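Long-range contact in hydroxyethylphosphonate dioxygenase (Streptomyces albus, PDB 6B9R), which probably uses a non-haem iron centre and dioxygen to convert 2-hydroxyethylphosphonate into hydroxymethylphosphonate: residues Val307-Ser319 / Ala327-His339. Sequence-based numbering, arbitrary orientation.
Sequences VRIQPGRTASRWS and AYRFTQLAGDPLH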
loop_
_atom_site.group_PDB
_atom_site.type_symbol
_atom_site.label_atom_id
_atom_site.label_comp_id
_atom_site.label_asym_id
_atom_site.label_seq_id
_atom_site.Cartn_x
_atom_site.Cartn_y
_atom_site.Cartn_z
ATOM N N VAL A 307 -1.679 -11.826 -20.718
ATOM C CA VAL A 307 -1.686 -10.537 -21.402
ATOM C C VAL A 307 -3.119 -10.199 -21.798
ATOM O O VAL A 307 -3.975 -11.076 -21.928
ATOM C CB VAL A 307 -0.771 -10.526 -22.653
ATOM C CG1 VAL A 307 0.659 -10.854 -22.276
ATOM C CG2 VAL A 307 -1.277 -11.512 -23.705
ATOM N N ARG A 308 -3.377 -8.904 -21.987
ATOM C CA ARG A 308 -4.636 -8.429 -22.565
ATOM C C ARG A 308 -4.299 -7.524 -23.744
ATOM O O ARG A 308 -3.759 -6.428 -23.567
ATOM C CB ARG A 308 -5.496 -7.705 -21.523
ATOM C CG ARG A 308 -6.714 -6.907 -22.055
ATOM C CD ARG A 308 -7.455 -7.556 -23.239
ATOM N NE ARG A 308 -7.777 -8.957 -23.027
ATOM C CZ ARG A 308 -8.052 -9.810 -24.008
ATOM N NH1 ARG A 308 -8.031 -9.407 -25.276
ATOM N NH2 ARG A 308 -8.330 -11.065 -23.722
ATOM N N ILE A 309 -4.635 -7.973 -24.945
ATOM C CA ILE A 309 -4.307 -7.255 -26.171
ATOM C C ILE A 309 -5.490 -6.385 -26.578
ATOM O O ILE A 309 -6.626 -6.870 -26.657
ATOM C CB ILE A 309 -3.948 -8.240 -27.294
ATOM C CG1 ILE A 309 -2.716 -9.061 -26.898
ATOM C CG2 ILE A 309 -3.690 -7.487 -28.579
ATOM C CD1 ILE A 309 -2.479 -10.273 -27.795
ATOM N N GLN A 310 -5.224 -5.103 -26.865
ATOM C CA GLN A 310 -6.254 -4.196 -27.369
ATOM C C GLN A 310 -5.954 -3.833 -28.817
ATOM O O GLN A 310 -5.024 -3.051 -29.076
ATOM C CB GLN A 310 -6.349 -2.920 -26.520
ATOM C CG GLN A 310 -7.408 -1.924 -27.026
ATOM C CD GLN A 310 -8.788 -2.557 -27.087
ATOM O OE1 GLN A 310 -9.307 -3.017 -26.073
ATOM N NE2 GLN A 310 -9.370 -2.615 -28.280
ATOM N N PRO A 311 -6.684 -4.368 -29.792
ATOM C CA PRO A 311 -6.532 -3.867 -31.163
ATOM C C PRO A 311 -6.920 -2.399 -31.207
ATOM O O PRO A 311 -7.935 -1.993 -30.636
ATOM C CB PRO A 311 -7.500 -4.740 -31.981
ATOM C CG PRO A 311 -7.809 -5.932 -31.090
ATOM C CD PRO A 311 -7.721 -5.404 -29.681
ATOM N N GLY A 312 -6.095 -1.596 -31.873
ATOM C CA GLY A 312 -6.432 -0.193 -32.022
ATOM C C GLY A 312 -7.704 0.036 -32.820
ATOM O O GLY A 312 -8.416 1.016 -32.591
ATOM N N ARG A 313 -8.016 -0.871 -33.751
ATOM C CA ARG A 313 -9.153 -0.668 -34.641
ATOM C C ARG A 313 -10.480 -0.721 -33.896
ATOM O O ARG A 313 -11.414 0.020 -34.228
ATOM C CB ARG A 313 -9.143 -1.721 -35.753
ATOM C CG ARG A 313 -10.058 -1.408 -36.930
ATOM C CD ARG A 313 -10.158 -2.615 -37.850
ATOM N NE ARG A 313 -11.081 -3.624 -37.323
ATOM C CZ ARG A 313 -10.917 -4.938 -37.448
ATOM N NH1 ARG A 313 -9.843 -5.422 -38.070
ATOM N NH2 ARG A 313 -11.825 -5.774 -36.946
ATOM N N THR A 314 -10.602 -1.602 -32.911
ATOM C CA THR A 314 -11.867 -1.791 -32.214
ATOM C C THR A 314 -11.920 -1.068 -30.872
ATOM O O THR A 314 -12.909 -1.204 -30.140
ATOM C CB THR A 314 -12.121 -3.280 -32.021
ATOM O OG1 THR A 314 -10.991 -3.850 -31.356
ATOM C CG2 THR A 314 -12.333 -3.963 -33.381
ATOM N N ALA A 315 -10.895 -0.287 -30.550
ATOM C CA ALA A 315 -10.820 0.389 -29.264
ATOM C C ALA A 315 -11.894 1.469 -29.137
ATOM O O ALA A 315 -12.270 2.115 -30.114
ATOM C CB ALA A 315 -9.430 1.007 -29.089
ATOM N N SER A 316 -12.394 1.657 -27.911
ATOM C CA SER A 316 -13.411 2.679 -27.655
ATOM C C SER A 316 -12.857 4.070 -27.931
ATOM O O SER A 316 -11.713 4.380 -27.585
ATOM C CB SER A 316 -13.895 2.614 -26.200
ATOM O OG SER A 316 -14.703 1.477 -25.949
ATOM N N ARG A 317 -13.681 4.927 -28.542
ATOM C CA ARG A 317 -13.271 6.284 -28.885
ATOM C C ARG A 317 -14.338 7.267 -28.443
ATOM O O ARG A 317 -15.535 6.995 -28.586
ATOM C CB ARG A 317 -13.035 6.438 -30.387
ATOM C CG ARG A 317 -11.774 5.764 -30.888
ATOM C CD ARG A 317 -11.800 5.682 -32.410
ATOM N NE ARG A 317 -10.541 5.153 -32.913
ATOM C CZ ARG A 317 -10.309 3.860 -33.112
ATOM N NH1 ARG A 317 -11.254 2.977 -32.852
ATOM N NH2 ARG A 317 -9.132 3.451 -33.571
ATOM N N TRP A 318 -13.911 8.406 -27.895
ATOM C CA TRP A 318 -14.859 9.443 -27.516
ATOM C C TRP A 318 -14.133 10.777 -27.447
ATOM O O TRP A 318 -12.902 10.843 -27.467
ATOM C CB TRP A 318 -15.564 9.122 -26.189
ATOM C CG TRP A 318 -14.697 9.176 -24.956
ATOM C CD1 TRP A 318 -14.701 10.155 -24.004
ATOM C CD2 TRP A 318 -13.730 8.203 -24.529
ATOM N NE1 TRP A 318 -13.793 9.854 -23.017
ATOM C CE2 TRP A 318 -13.178 8.667 -23.319
ATOM C CE3 TRP A 318 -13.261 6.997 -25.067
ATOM C CZ2 TRP A 318 -12.190 7.962 -22.622
ATOM C CZ3 TRP A 318 -12.283 6.296 -24.385
ATOM C CH2 TRP A 318 -11.753 6.784 -23.163
ATOM N N SER A 319 -14.923 11.840 -27.388
ATOM C CA SER A 319 -14.434 13.207 -27.468
ATOM C C SER A 319 -14.606 13.907 -26.131
ATOM O O SER A 319 -15.508 13.589 -25.351
ATOM C CB SER A 319 -15.172 13.994 -28.548
ATOM O OG SER A 319 -14.739 13.587 -29.817
ATOM N N ALA A 327 -12.222 19.171 -27.727
ATOM C CA ALA A 327 -10.836 19.590 -27.583
ATOM C C ALA A 327 -9.873 18.431 -27.762
ATOM O O ALA A 327 -8.757 18.623 -28.262
ATOM C CB ALA A 327 -10.614 20.228 -26.208
ATOM N N TYR A 328 -10.280 17.238 -27.344
ATOM C CA TYR A 328 -9.450 16.049 -27.434
ATOM C C TYR A 328 -10.314 14.905 -27.921
ATOM O O TYR A 328 -11.519 14.865 -27.656
ATOM C CB TYR A 328 -8.846 15.634 -26.067
ATOM C CG TYR A 328 -8.312 16.784 -25.256
ATOM C CD1 TYR A 328 -7.229 17.523 -25.703
ATOM C CD2 TYR A 328 -8.888 17.127 -24.040
ATOM C CE1 TYR A 328 -6.739 18.590 -24.957
ATOM C CE2 TYR A 328 -8.399 18.172 -23.281
ATOM C CZ TYR A 328 -7.319 18.891 -23.739
ATOM O OH TYR A 328 -6.840 19.937 -22.996
ATOM N N ARG A 329 -9.688 13.954 -28.601
ATOM C CA ARG A 329 -10.346 12.694 -28.925
ATOM C C ARG A 329 -9.527 11.592 -28.277
ATOM O O ARG A 329 -8.322 11.483 -28.529
ATOM C CB ARG A 329 -10.470 12.490 -30.438
ATOM C CG ARG A 329 -11.557 11.480 -30.832
ATOM C CD ARG A 329 -11.058 10.046 -30.714
ATOM N NE ARG A 329 -9.916 9.816 -31.599
ATOM C CZ ARG A 329 -9.996 9.454 -32.877
ATOM N NH1 ARG A 329 -11.178 9.252 -33.469
ATOM N NH2 ARG A 329 -8.879 9.282 -33.570
ATOM N N PHE A 330 -10.163 10.811 -27.415
ATOM C CA PHE A 330 -9.469 9.761 -26.686
ATOM C C PHE A 330 -9.743 8.405 -27.316
ATOM O O PHE A 330 -10.853 8.149 -27.789
ATOM C CB PHE A 330 -9.902 9.710 -25.223
ATOM C CG PHE A 330 -9.635 10.965 -24.441
ATOM C CD1 PHE A 330 -8.351 11.480 -24.317
ATOM C CD2 PHE A 330 -10.668 11.599 -23.772
ATOM C CE1 PHE A 330 -8.115 12.630 -23.556
ATOM C CE2 PHE A 330 -10.434 12.742 -23.014
ATOM C CZ PHE A 330 -9.157 13.257 -22.916
ATOM N N THR A 331 -8.731 7.534 -27.286
ATOM C CA THR A 331 -8.861 6.132 -27.651
ATOM C C THR A 331 -8.387 5.301 -26.465
ATOM O O THR A 331 -7.290 5.533 -25.944
ATOM C CB THR A 331 -8.040 5.795 -28.900
ATOM O OG1 THR A 331 -8.474 6.607 -30.003
ATOM C CG2 THR A 331 -8.224 4.329 -29.284
ATOM N N GLN A 332 -9.215 4.351 -26.031
ATOM C CA GLN A 332 -8.895 3.528 -24.865
ATOM C C GLN A 332 -7.962 2.392 -25.271
ATOM O O GLN A 332 -8.286 1.605 -26.170
ATOM C CB GLN A 332 -10.177 2.980 -24.237
ATOM C CG GLN A 332 -9.959 1.946 -23.116
ATOM C CD GLN A 332 -11.250 1.222 -22.719
ATOM O OE1 GLN A 332 -12.309 1.839 -22.588
ATOM N NE2 GLN A 332 -11.163 -0.099 -22.544
ATOM N N LEU A 333 -6.799 2.313 -24.622
ATOM C CA LEU A 333 -5.817 1.296 -24.939
ATOM C C LEU A 333 -5.891 0.183 -23.893
ATOM O O LEU A 333 -6.783 0.157 -23.038
ATOM C CB LEU A 333 -4.425 1.935 -25.056
ATOM C CG LEU A 333 -4.412 3.196 -25.935
ATOM C CD1 LEU A 333 -3.033 3.870 -25.910
ATOM C CD2 LEU A 333 -4.840 2.845 -27.367
ATOM N N ALA A 334 -4.956 -0.761 -23.966
ATOM C CA ALA A 334 -5.082 -1.990 -23.190
ATOM C C ALA A 334 -4.972 -1.718 -21.695
ATOM O O ALA A 334 -4.149 -0.913 -21.252
ATOM C CB ALA A 334 -3.997 -2.985 -23.612
ATOM N N GLY A 335 -5.785 -2.416 -20.915
ATOM C CA GLY A 335 -5.649 -2.383 -19.477
ATOM C C GLY A 335 -6.234 -3.651 -18.913
ATOM O O GLY A 335 -6.456 -4.622 -19.631
ATOM N N ASP A 336 -6.526 -3.632 -17.610
ATOM C CA ASP A 336 -7.064 -4.828 -16.961
ATOM C C ASP A 336 -7.718 -4.440 -15.646
ATOM O O ASP A 336 -7.192 -3.561 -14.943
ATOM C CB ASP A 336 -5.977 -5.873 -16.714
ATOM C CG ASP A 336 -6.565 -7.239 -16.360
ATOM O OD1 ASP A 336 -7.010 -7.940 -17.292
ATOM O OD2 ASP A 336 -6.572 -7.600 -15.168
ATOM N N PRO A 337 -8.852 -5.057 -15.282
ATOM C CA PRO A 337 -9.506 -4.715 -14.006
ATOM C C PRO A 337 -8.716 -5.129 -12.779
ATOM O O PRO A 337 -9.074 -4.706 -11.671
ATOM C CB PRO A 337 -10.850 -5.469 -14.061
ATOM C CG PRO A 337 -11.049 -5.828 -15.532
ATOM C CD PRO A 337 -9.675 -5.944 -16.127
ATOM N N LEU A 338 -7.678 -5.956 -12.917
ATOM C CA LEU A 338 -6.806 -6.178 -11.765
ATOM C C LEU A 338 -6.122 -4.882 -11.357
ATOM O O LEU A 338 -5.761 -4.699 -10.185
ATOM C CB LEU A 338 -5.761 -7.255 -12.072
ATOM C CG LEU A 338 -4.790 -7.618 -10.936
ATOM C CD1 LEU A 338 -5.426 -8.619 -9.973
ATOM C CD2 LEU A 338 -3.455 -8.148 -11.465
ATOM N N HIS A 339 -5.949 -3.973 -12.310
ATOM C CA HIS A 339 -5.372 -2.653 -12.090
ATOM C C HIS A 339 -6.394 -1.592 -12.487
ATOM O O HIS A 339 -6.246 -0.922 -13.517
ATOM C CB HIS A 339 -4.078 -2.485 -12.880
ATOM C CG HIS A 339 -2.858 -2.899 -12.119
ATOM N ND1 HIS A 339 -1.582 -2.606 -12.547
ATOM C CD2 HIS A 339 -2.723 -3.589 -10.962
ATOM C CE1 HIS A 339 -0.710 -3.084 -11.674
ATOM N NE2 HIS A 339 -1.378 -3.689 -10.707
HETATM O O HOH W 1 -9.193 -1.420 -23.673
HETATM O O HOH W 2 -11.119 0.199 -25.906
HETATM O O HOH W 3 -7.727 6.071 -32.508
#
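The indole of W318 lies with one face over the CB of F330, 3.9 Å from the centroid of the six-membered ring, a CH-pi contact close to the ring normal. With chi1 at 69°, CG of W318 sits between the backbone N and the carbonyl carbon, folding the indole back across its strand partner. The two rings meet obliquely, and CB of Q332 touches the indole edge at CZ3. Tryptophan suits the place because it is also polar at one end: NE1 donates to L250 O of the second subunit, whose R259 makes a cation-pi contact with the ring. An alanine here would probably open a gap over F330 CB and leave the L250 carbonyl without this donor and R259 without its ring.

These side chains project from one face of an antiparallel beta hairpin, 317-320 with 328-332, in a chain whose two antiparallel sheets are consistent with a double cupin; F330 N reaches W318 O at 2.7 Å. On the opposite face, T331 offers a hydroxyl to a water that accepts from R317 NE, while its CG2 packs on A315 CB. The long R317 reaches back to the loop, NH1 donating to R313 O and NH2, in a bent bond (134°), to G312 O. R329 NH1 lies 4.2 Å from R317 NE, a like charge; the salt bridge of R329 NH2 with D348 probably eases the repulsion. Small A334 brings its CB to 3.7 Å from CB of Q310, which ends strand 307-310 of the other sheet.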